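Local coordinates for protein putative decarboxylase involved in desferrioxamine biosynthesis (Erwinia amylovora, PDB 5O5C) that probably decarboxylates lysine with a pyridoxal phosphate cofactor, as a step in the biosynthesis of the siderophore desferrioxamine, at residues B[140-145]-B[370-375]; B[170-175]-B[376-381]; B[326-331]-B[336-341]. All blocks are in the same frame, centred on the assembly; numbering follows the deposited sequence.

Contact 1. Residues B[140-145]-B[370-375]; sequences GGTLIE and PNLVNK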
loop_
_atom_site.group_PDB
_atom_site.type_symbol
_atom_site.label_atom_id
_atom_site.label_comp_id
_atom_site.label_asym_id
_atom_site.label_seq_id
_atom_site.Cartn_x
_atom_site.Cartn_y
_atom_site.Cartn_z
ATOM N N GLY B 140 -18.903 2.487 8.445
ATOM C CA GLY B 140 -19.135 3.465 7.390
ATOM C C GLY B 140 -17.973 3.769 6.454
ATOM O O GLY B 140 -18.184 4.358 5.352
ATOM N N GLY B 141 -16.761 3.428 6.870
ATOM C CA GLY B 141 -15.608 3.512 5.958
ATOM C C GLY B 141 -15.779 2.553 4.794
ATOM O O GLY B 141 -15.336 2.815 3.661
ATOM N N THR B 142 -16.424 1.430 5.064
ATOM C CA THR B 142 -16.615 0.413 4.026
ATOM C C THR B 142 -17.598 0.909 2.991
ATOM O O THR B 142 -17.346 0.755 1.770
ATOM C CB THR B 142 -17.011 -0.952 4.601
ATOM O OG1 THR B 142 -15.835 -1.572 5.146
ATOM C CG2 THR B 142 -17.618 -1.863 3.549
ATOM N N LEU B 143 -18.657 1.557 3.475
ATOM C CA LEU B 143 -19.702 2.079 2.614
ATOM C C LEU B 143 -19.188 3.310 1.887
ATOM O O LEU B 143 -19.441 3.455 0.670
ATOM C CB LEU B 143 -20.970 2.410 3.423
ATOM C CG LEU B 143 -21.553 1.279 4.240
ATOM C CD1 LEU B 143 -22.695 1.710 5.123
ATOM C CD2 LEU B 143 -22.033 0.189 3.311
ATOM N N ILE B 144 -18.441 4.178 2.583
ATOM C CA ILE B 144 -17.844 5.355 1.935
ATOM C C ILE B 144 -16.967 4.946 0.754
ATOM O O ILE B 144 -17.149 5.447 -0.371
ATOM C CB ILE B 144 -17.052 6.261 2.897
ATOM C CG1 ILE B 144 -17.987 7.103 3.748
ATOM C CG2 ILE B 144 -16.107 7.178 2.147
ATOM C CD1 ILE B 144 -17.306 7.638 4.991
ATOM N N GLU B 145 -16.071 3.989 0.962
ATOM C CA GLU B 145 -15.221 3.571 -0.158
ATOM C C GLU B 145 -16.095 3.152 -1.381
ATOM O O GLU B 145 -15.770 3.474 -2.548
ATOM C CB GLU B 145 -14.255 2.454 0.233
ATOM C CG GLU B 145 -13.572 1.817 -0.990
ATOM C CD GLU B 145 -12.326 1.023 -0.678
ATOM O OE1 GLU B 145 -11.720 1.332 0.397
ATOM O OE2 GLU B 145 -11.996 0.073 -1.482
ATOM N N PRO B 370 -20.704 -6.623 4.181
ATOM C CA PRO B 370 -19.731 -6.125 3.201
ATOM C C PRO B 370 -18.262 -6.151 3.655
ATOM O O PRO B 370 -17.845 -5.303 4.461
ATOM C CB PRO B 370 -20.185 -4.690 2.970
ATOM C CG PRO B 370 -20.860 -4.296 4.233
ATOM C CD PRO B 370 -21.566 -5.535 4.661
ATOM N N ASN B 371 -17.526 -7.148 3.167
ATOM C CA ASN B 371 -16.079 -7.267 3.320
ATOM C C ASN B 371 -15.264 -7.008 2.050
ATOM O O ASN B 371 -15.128 -7.894 1.224
ATOM C CB ASN B 371 -15.697 -8.647 3.821
ATOM C CG ASN B 371 -16.226 -8.929 5.208
ATOM O OD1 ASN B 371 -16.244 -8.043 6.093
ATOM N ND2 ASN B 371 -16.708 -10.146 5.391
ATOM N N LEU B 372 -14.631 -5.847 1.955
ATOM C CA LEU B 372 -13.925 -5.462 0.719
ATOM C C LEU B 372 -12.661 -6.275 0.463
ATOM O O LEU B 372 -12.226 -6.375 -0.701
ATOM C CB LEU B 372 -13.639 -3.966 0.701
ATOM C CG LEU B 372 -14.801 -2.986 0.918
ATOM C CD1 LEU B 372 -14.290 -1.546 0.950
ATOM C CD2 LEU B 372 -15.889 -3.074 -0.128
ATOM N N VAL B 373 -12.080 -6.879 1.516
ATOM C CA VAL B 373 -10.989 -7.862 1.365
ATOM C C VAL B 373 -11.299 -8.910 0.277
ATOM O O VAL B 373 -10.411 -9.319 -0.455
ATOM C CB VAL B 373 -10.521 -8.521 2.712
ATOM C CG1 VAL B 373 -11.355 -9.740 3.095
ATOM C CG2 VAL B 373 -9.052 -8.924 2.630
ATOM N N ASN B 374 -12.572 -9.250 0.069
ATOM C CA ASN B 374 -12.885 -10.242 -0.960
ATOM C C ASN B 374 -12.477 -9.823 -2.391
ATOM O O ASN B 374 -12.273 -10.686 -3.226
ATOM C CB ASN B 374 -14.351 -10.679 -0.863
ATOM C CG ASN B 374 -14.687 -11.264 0.518
ATOM O OD1 ASN B 374 -15.535 -10.727 1.226
ATOM N ND2 ASN B 374 -13.980 -12.310 0.927
ATOM N N LYS B 375 -12.292 -8.527 -2.642
ATOM C CA LYS B 375 -11.842 -7.984 -3.935
ATOM C C LYS B 375 -10.366 -7.495 -3.997
ATOM O O LYS B 375 -9.915 -6.912 -4.998
ATOM C CB LYS B 375 -12.725 -6.786 -4.336
ATOM C CG LYS B 375 -14.232 -6.978 -4.186
ATOM C CD LYS B 375 -15.065 -5.762 -4.575
ATOM C CE LYS B 375 -14.934 -4.612 -3.609
ATOM N NZ LYS B 375 -15.867 -3.496 -3.857
HETATM O O HOH W 1 -14.869 -3.837 4.234
#
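In this fold type I PLP enzyme, Thr142 and Glu145 of helix 140-156 meet Pro370 and Leu372 of the loop that leads from strand 339-343 to helix 385-394. Residues 372-375 of the loop form a short 3-10 segment. The two backbones are closest at Thr142 and Leu372, whose CA atoms lie 7.3 Å apart. No direct hydrogen bond joins the segments. Thr142 splits its two branches between two tasks. A chi1 of -77° puts OG1 beside the backbone N and the methyl CG2 anti to it, and CG2 reaches over to the loop. It lies 3.6 Å from Pro370 O and touches the proline ring at CB. The same CG2 meets Leu372 CG at 4.0 Å. The hydroxyl branch holds a water, 2.6 Å from Thr142 OG1. That water accepts from Leu372 N at 3.0 Å and donates weakly to Pro370 O. One water thus links the helix side chain to two backbone atoms of the loop. One turn on, Leu372 and Glu145 run alongside each other, pointing opposite ways. Leu372 CD1 approaches the carboxylate group as a whole, with Glu145 CD the nearest atom at 3.6 Å. The glutamate chain is extended (chi1 168°), which lays its methylenes along the same methyl. Glu145 OE2 is held by a salt bridge to Arg381 NH2 and a hydrogen bond from Phe166 N, while Thr142 OG1 also bonds Ser138 OG. Strand 163-167 packs on Leu372 and Glu145 through Ile165, and helix 385-394 reaches Glu145 through Ala385. Phe71 and Pro64 of the second subunit cover Leu143, Ile144 and Pro370, which places the contact beside the dimer interface.

Contact 2. Residues B[170-175]-B[376-381]; sequences GTQSNL and SIQTTR. With PLP (pyridoxal-5'-phosphate), chain H; PLP (pyridoxal-5'-phosphate), chain G.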
loop_
_atom_site.group_PDB
_atom_site.type_symbol
_atom_site.label_atom_id
_atom_site.label_comp_id
_atom_site.label_asym_id
_atom_site.label_seq_id
_atom_site.Cartn_x
_atom_site.Cartn_y
_atom_site.Cartn_z
ATOM N N GLY B 170 -0.938 2.504 -8.448
ATOM C CA GLY B 170 -0.974 2.143 -9.829
ATOM C C GLY B 170 -0.310 0.879 -10.176
ATOM O O GLY B 170 -0.853 0.136 -10.966
ATOM N N THR B 171 0.884 0.673 -9.614
ATOM C CA THR B 171 1.551 -0.574 -9.667
ATOM C C THR B 171 0.727 -1.812 -9.212
ATOM O O THR B 171 0.738 -2.789 -9.894
ATOM C CB THR B 171 2.883 -0.490 -8.917
ATOM O OG1 THR B 171 3.612 0.660 -9.379
ATOM C CG2 THR B 171 3.675 -1.779 -9.088
ATOM N N GLN B 172 0.119 -1.793 -8.039
ATOM C CA GLN B 172 -0.691 -2.909 -7.563
ATOM C C GLN B 172 -1.982 -3.037 -8.384
ATOM O O GLN B 172 -2.435 -4.131 -8.651
ATOM C CB GLN B 172 -1.018 -2.723 -6.078
ATOM C CG GLN B 172 -1.840 -3.791 -5.430
ATOM C CD GLN B 172 -2.341 -3.342 -4.061
ATOM O OE1 GLN B 172 -1.671 -2.641 -3.382
ATOM N NE2 GLN B 172 -3.570 -3.670 -3.724
ATOM N N SER B 173 -2.565 -1.922 -8.815
ATOM C CA SER B 173 -3.734 -2.008 -9.729
ATOM C C SER B 173 -3.395 -2.739 -11.058
ATOM O O SER B 173 -4.186 -3.631 -11.523
ATOM C CB SER B 173 -4.267 -0.611 -9.966
ATOM O OG SER B 173 -4.515 0.002 -8.676
ATOM N N ASN B 174 -2.222 -2.414 -11.620
ATOM C CA ASN B 174 -1.733 -3.066 -12.848
ATOM C C ASN B 174 -1.424 -4.515 -12.604
ATOM O O ASN B 174 -1.662 -5.330 -13.475
ATOM C CB ASN B 174 -0.540 -2.368 -13.493
ATOM C CG ASN B 174 -0.924 -1.097 -14.238
ATOM O OD1 ASN B 174 -2.102 -0.869 -14.550
ATOM N ND2 ASN B 174 0.069 -0.281 -14.557
ATOM N N LEU B 175 -0.950 -4.856 -11.407
ATOM C CA LEU B 175 -0.762 -6.273 -11.083
ATOM C C LEU B 175 -2.106 -6.997 -11.082
ATOM O O LEU B 175 -2.227 -8.094 -11.687
ATOM C CB LEU B 175 -0.036 -6.468 -9.773
ATOM C CG LEU B 175 0.042 -7.897 -9.223
ATOM C CD1 LEU B 175 0.680 -8.812 -10.231
ATOM C CD2 LEU B 175 0.826 -7.873 -7.919
ATOM N N SER B 376 -9.615 -7.740 -2.953
ATOM C CA SER B 376 -8.315 -7.097 -2.728
ATOM C C SER B 376 -7.271 -8.152 -2.697
ATOM O O SER B 376 -7.594 -9.300 -2.377
ATOM C CB SER B 376 -8.356 -6.355 -1.391
ATOM O OG SER B 376 -7.193 -5.572 -1.145
ATOM N N ILE B 377 -6.034 -7.778 -3.062
ATOM C CA ILE B 377 -4.849 -8.566 -2.847
ATOM C C ILE B 377 -4.033 -8.089 -1.629
ATOM O O ILE B 377 -2.936 -8.613 -1.359
ATOM C CB ILE B 377 -3.931 -8.731 -4.125
ATOM C CG1 ILE B 377 -3.521 -7.414 -4.701
ATOM C CG2 ILE B 377 -4.570 -9.636 -5.179
ATOM C CD1 ILE B 377 -2.113 -7.405 -5.196
ATOM N N GLN B 378 -4.560 -7.112 -0.893
ATOM C CA GLN B 378 -4.062 -6.761 0.432
ATOM C C GLN B 378 -5.006 -7.358 1.492
ATOM O O GLN B 378 -6.155 -7.749 1.196
ATOM C CB GLN B 378 -4.060 -5.229 0.589
ATOM C CG GLN B 378 -3.172 -4.447 -0.394
ATOM C CD GLN B 378 -3.384 -2.931 -0.354
ATOM O OE1 GLN B 378 -4.229 -2.392 -1.036
ATOM N NE2 GLN B 378 -2.587 -2.254 0.407
ATOM N N THR B 379 -4.534 -7.347 2.735
ATOM C CA THR B 379 -5.356 -7.618 3.865
ATOM C C THR B 379 -5.678 -6.308 4.619
ATOM O O THR B 379 -6.499 -5.542 4.181
ATOM C CB THR B 379 -4.771 -8.766 4.719
ATOM O OG1 THR B 379 -4.394 -9.885 3.885
ATOM C CG2 THR B 379 -5.868 -9.285 5.706
ATOM N N THR B 380 -4.996 -6.012 5.713
ATOM C CA THR B 380 -5.121 -4.758 6.377
ATOM C C THR B 380 -4.924 -3.574 5.418
ATOM O O THR B 380 -3.912 -3.496 4.731
ATOM C CB THR B 380 -4.073 -4.666 7.484
ATOM O OG1 THR B 380 -4.392 -5.633 8.432
ATOM C CG2 THR B 380 -4.076 -3.336 8.148
ATOM N N ARG B 381 -5.880 -2.672 5.392
ATOM C CA ARG B 381 -5.856 -1.587 4.442
ATOM C C ARG B 381 -6.465 -0.316 5.029
ATOM O O ARG B 381 -7.497 -0.362 5.626
ATOM C CB ARG B 381 -6.568 -1.995 3.176
ATOM C CG ARG B 381 -6.285 -1.108 1.988
ATOM C CD ARG B 381 -7.000 -1.664 0.756
ATOM N NE ARG B 381 -8.374 -1.149 0.634
ATOM C CZ ARG B 381 -9.485 -1.864 0.711
ATOM N NH1 ARG B 381 -9.475 -3.172 0.985
ATOM N NH2 ARG B 381 -10.643 -1.255 0.552
HETATM N N1 PLP H . 0.748 3.520 -14.818
HETATM C C2 PLP H . 1.072 4.732 -15.313
HETATM C C2A PLP H . 0.520 5.192 -16.630
HETATM C C3 PLP H . 1.960 5.602 -14.529
HETATM O O3 PLP H . 2.328 6.848 -14.979
HETATM C C4 PLP H . 2.426 5.056 -13.231
HETATM C C4A PLP H . 3.381 5.805 -12.385
HETATM C C5 PLP H . 2.004 3.720 -12.806
HETATM C C6 PLP H . 1.189 3.003 -13.659
HETATM C C5A PLP H . 2.492 3.160 -11.490
HETATM O O4P PLP H . 1.784 3.931 -10.506
HETATM P P PLP H . 2.047 3.949 -8.912
HETATM O O1P PLP H . 3.331 4.700 -8.754
HETATM O O2P PLP H . 0.895 4.754 -8.366
HETATM O O3P PLP H . 2.115 2.564 -8.373
HETATM N N1 PLP G . 0.765 -12.761 8.925
HETATM C C2 PLP G . 0.232 -12.774 10.174
HETATM C C2A PLP G . 0.744 -13.702 11.233
HETATM C C3 PLP G . -0.837 -11.835 10.535
HETATM O O3 PLP G . -1.359 -11.873 11.794
HETATM C C4 PLP G . -1.321 -10.915 9.475
HETATM C C4A PLP G . -2.392 -9.927 9.753
HETATM C C5 PLP G . -0.662 -11.005 8.136
HETATM C C6 PLP G . 0.370 -11.927 7.943
HETATM C C5A PLP G . -1.086 -10.077 7.011
HETATM O O4P PLP G . -0.696 -8.734 7.320
HETATM P P PLP G . -1.587 -7.459 6.882
HETATM O O1P PLP G . -0.837 -6.316 7.535
HETATM O O2P PLP G . -1.487 -7.488 5.374
HETATM O O3P PLP G . -2.951 -7.678 7.451
#
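Gln172 and Gln378 join the start of helix 170-189, the phosphate-binding helix of the PLP fold, to the loop that serves the second subunit's cofactor. Their side chains cross with the amide planes 80° apart. Gln172 NE2 donates to Gln378 OE1 at 3.0 Å, and the N-H points almost straight at the oxygen (163°). The acceptor lies in the amide plane of Gln172. The donor, however, sits above the carbonyl plane of Gln378, 48° out of it. The extended Gln172 chain, with CG anti to the backbone N, carries the amide out to this point. Its OE1 is taken by Ser168 OG. Ile377 faces Gln172 head-on. Its CD1 meets Gln172 CG at 3.6 Å and also touches CD2 of Leu175, one turn further along the helix. The turn of the loop is an ST turn, in which Gln378 N donates to Ser376 OG at 3.1 Å. The two segments serve different phosphates. At the helix N-terminus, Gly170 N donates to the phosphate of this subunit's PLP (chain H). Thr171 N and OG1 both donate to its O3P, N at 2.6 Å, and Thr171 OG1 also bonds Thr379 OG1 of the second subunit. Thr380 belongs to the cofactor of the second subunit: its backbone N and OG1 both donate to O3P of PLP (chain G), with OG1 at 2.7 Å.

Contact 3. Residues B[326-331]-B[336-341]; sequences VDYHKS and VSCGAF. With PLP (pyridoxal-5'-phosphate), chain H.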
loop_
_atom_site.group_PDB
_atom_site.type_symbol
_atom_site.label_atom_id
_atom_site.label_comp_id
_atom_site.label_asym_id
_atom_site.label_seq_id
_atom_site.Cartn_x
_atom_site.Cartn_y
_atom_site.Cartn_z
ATOM N N VAL B 326 -6.543 3.666 -12.016
ATOM C CA VAL B 326 -6.753 5.088 -11.767
ATOM C C VAL B 326 -5.886 5.550 -10.585
ATOM O O VAL B 326 -5.986 4.920 -9.531
ATOM C CB VAL B 326 -8.235 5.282 -11.373
ATOM C CG1 VAL B 326 -8.488 6.675 -10.867
ATOM C CG2 VAL B 326 -9.139 4.985 -12.544
ATOM N N ASP B 327 -5.118 6.662 -10.717
ATOM C CA ASP B 327 -4.329 7.223 -9.570
ATOM C C ASP B 327 -4.803 8.595 -9.170
ATOM O O ASP B 327 -4.546 9.558 -9.868
ATOM C CB ASP B 327 -2.814 7.343 -9.806
ATOM C CG ASP B 327 -2.033 6.106 -9.470
ATOM O OD1 ASP B 327 -2.556 5.090 -9.046
ATOM O OD2 ASP B 327 -0.825 6.170 -9.683
ATOM N N TYR B 328 -5.496 8.659 -8.025
ATOM C CA TYR B 328 -5.990 9.890 -7.503
ATOM C C TYR B 328 -4.856 10.678 -6.918
ATOM O O TYR B 328 -4.955 11.942 -6.842
ATOM C CB TYR B 328 -7.070 9.716 -6.445
ATOM C CG TYR B 328 -8.165 8.756 -6.775
ATOM C CD1 TYR B 328 -9.251 9.168 -7.560
ATOM C CD2 TYR B 328 -8.155 7.433 -6.316
ATOM C CE1 TYR B 328 -10.291 8.314 -7.855
ATOM C CE2 TYR B 328 -9.219 6.557 -6.633
ATOM C CZ TYR B 328 -10.279 7.013 -7.432
ATOM O OH TYR B 328 -11.373 6.186 -7.789
ATOM N N HIS B 329 -3.811 9.945 -6.496
ATOM C CA HIS B 329 -2.581 10.546 -6.008
ATOM C C HIS B 329 -1.572 11.108 -7.068
ATOM O O HIS B 329 -0.515 11.590 -6.658
ATOM C CB HIS B 329 -1.874 9.630 -4.996
ATOM C CG HIS B 329 -1.252 8.402 -5.577
ATOM N ND1 HIS B 329 -1.409 7.142 -5.014
ATOM C CD2 HIS B 329 -0.442 8.234 -6.648
ATOM C CE1 HIS B 329 -0.746 6.261 -5.732
ATOM N NE2 HIS B 329 -0.140 6.893 -6.712
ATOM N N LYS B 330 -1.859 10.954 -8.377
ATOM C CA LYS B 330 -1.261 11.788 -9.460
ATOM C C LYS B 330 -2.142 12.930 -10.025
ATOM O O LYS B 330 -1.678 14.036 -10.198
ATOM C CB LYS B 330 -0.889 10.903 -10.632
ATOM C CG LYS B 330 0.099 9.828 -10.250
ATOM C CD LYS B 330 0.463 8.940 -11.409
ATOM C CE LYS B 330 1.835 8.425 -11.066
ATOM N NZ LYS B 330 2.231 7.504 -12.101
ATOM N N SER B 331 -3.389 12.647 -10.362
ATOM C CA SER B 331 -4.199 13.592 -11.084
ATOM C C SER B 331 -5.375 14.173 -10.359
ATOM O O SER B 331 -5.990 15.063 -10.906
ATOM C CB SER B 331 -4.655 12.991 -12.424
ATOM O OG SER B 331 -3.542 12.426 -13.084
ATOM N N VAL B 336 -0.506 10.551 -1.242
ATOM C CA VAL B 336 -0.167 9.136 -1.390
ATOM C C VAL B 336 -0.509 8.434 -0.081
ATOM O O VAL B 336 -0.132 8.976 0.984
ATOM C CB VAL B 336 1.321 8.957 -1.652
ATOM C CG1 VAL B 336 1.640 7.476 -1.905
ATOM C CG2 VAL B 336 1.775 9.813 -2.823
ATOM N N SER B 337 -1.216 7.299 -0.052
ATOM C CA SER B 337 -1.727 6.500 -1.170
ATOM C C SER B 337 -3.197 6.841 -1.459
ATOM O O SER B 337 -4.001 7.161 -0.539
ATOM C CB SER B 337 -1.660 5.018 -0.825
ATOM O OG SER B 337 -2.065 4.845 0.530
ATOM N N CYS B 338 -3.498 6.922 -2.729
ATOM C CA CYS B 338 -4.852 7.100 -3.194
ATOM C C CYS B 338 -4.938 6.652 -4.643
ATOM O O CYS B 338 -4.596 7.349 -5.574
ATOM C CB CYS B 338 -5.269 8.539 -3.024
ATOM S SG CYS B 338 -7.053 8.716 -2.872
ATOM N N GLY B 339 -5.387 5.439 -4.818
ATOM C CA GLY B 339 -5.499 4.866 -6.104
ATOM C C GLY B 339 -6.356 3.655 -6.021
ATOM O O GLY B 339 -6.572 3.107 -4.943
ATOM N N ALA B 340 -6.878 3.294 -7.166
ATOM C CA ALA B 340 -7.892 2.268 -7.270
ATOM C C ALA B 340 -7.879 1.551 -8.594
ATOM O O ALA B 340 -7.374 2.083 -9.616
ATOM C CB ALA B 340 -9.272 2.876 -7.024
ATOM N N PHE B 341 -8.424 0.327 -8.533
ATOM C CA PHE B 341 -8.512 -0.626 -9.656
ATOM C C PHE B 341 -9.977 -0.960 -9.948
ATOM O O PHE B 341 -10.728 -1.259 -9.038
ATOM C CB PHE B 341 -7.777 -1.892 -9.272
ATOM C CG PHE B 341 -7.901 -2.966 -10.270
ATOM C CD1 PHE B 341 -7.303 -2.836 -11.486
ATOM C CD2 PHE B 341 -8.695 -4.078 -10.025
ATOM C CE1 PHE B 341 -7.450 -3.783 -12.459
ATOM C CE2 PHE B 341 -8.818 -5.067 -10.986
ATOM C CZ PHE B 341 -8.217 -4.900 -12.218
HETATM N N1 PLP H . 0.748 3.520 -14.818
HETATM C C2 PLP H . 1.072 4.732 -15.313
HETATM C C2A PLP H . 0.520 5.192 -16.630
HETATM C C3 PLP H . 1.960 5.602 -14.529
HETATM O O3 PLP H . 2.328 6.848 -14.979
HETATM C C4 PLP H . 2.426 5.056 -13.231
HETATM C C4A PLP H . 3.381 5.805 -12.385
HETATM C C5 PLP H . 2.004 3.720 -12.806
HETATM C C6 PLP H . 1.189 3.003 -13.659
HETATM C C5A PLP H . 2.492 3.160 -11.490
HETATM O O4P PLP H . 1.784 3.931 -10.506
HETATM P P PLP H . 2.047 3.949 -8.912
HETATM O O1P PLP H . 3.331 4.700 -8.754
HETATM O O2P PLP H . 0.895 4.754 -8.366
HETATM O O3P PLP H . 2.115 2.564 -8.373
#
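Val326 and Ala340 form an antiparallel hydrogen-bonded pair between strands 323-327 and 339-343, and Asp327 with Gly339 forms the following non-hydrogen-bonded pair. Both Val326-Ala340 bonds are 3.0 Å, Val326 N to Ala340 O and Ala340 N to Val326 O. The pairing stops where the chain turns into helix 328-331. There Cys338 O accepts from His329 N at 2.9 Å and, weakly, from Tyr328 N. A cis peptide precedes Ser337 in the second segment. The Tyr328 ring has Val326 CG1 above one face, toward the rim, and Ala340 CB at its edge, 3.7 Å from CE2. Cys338 SG packs on Tyr328 CB at 3.7 Å and stands oblique to the ring. The OH of Tyr328 bonds Thr152. Extended Lys330, the predicted Schiff-base lysine, reaches to PLP (chain H). His329 takes chi1 of 71°, placing CG between the backbone N and the carbonyl carbon and turning the imidazole edge toward Cys338. Cys338 N donates to His329 ND1 at 3.1 Å (166°), in the ring plane. With ND1 accepting, the ring carries its proton on NE2, which donates to O2P of that PLP at 2.9 Å; a backbone amide thus probably helps to orient this phosphate-binding histidine.

Contact 2 is the middle member: its centre lies about 14 Å from that of contact 1 and about 12 Å from that of contact 3. Contacts 1 and 3 do not touch; their centres are about 17 Å apart. Contact 1 joins contact 2 through the salt bridge of Glu145 OE2 with Arg381 NH2, at 2.8 Å. Contacts 2 and 3 meet around the phosphate of PLP (chain H), where Gly170 N packs 3.1 Å from Asp327 OD1. Segment 370-375 runs directly into 376-381, so the loop that packs in contact 1 goes on to Thr380 at the other PLP. All three contacts touch the second subunit, and through Thr380 each cofactor site is shared across the dimer.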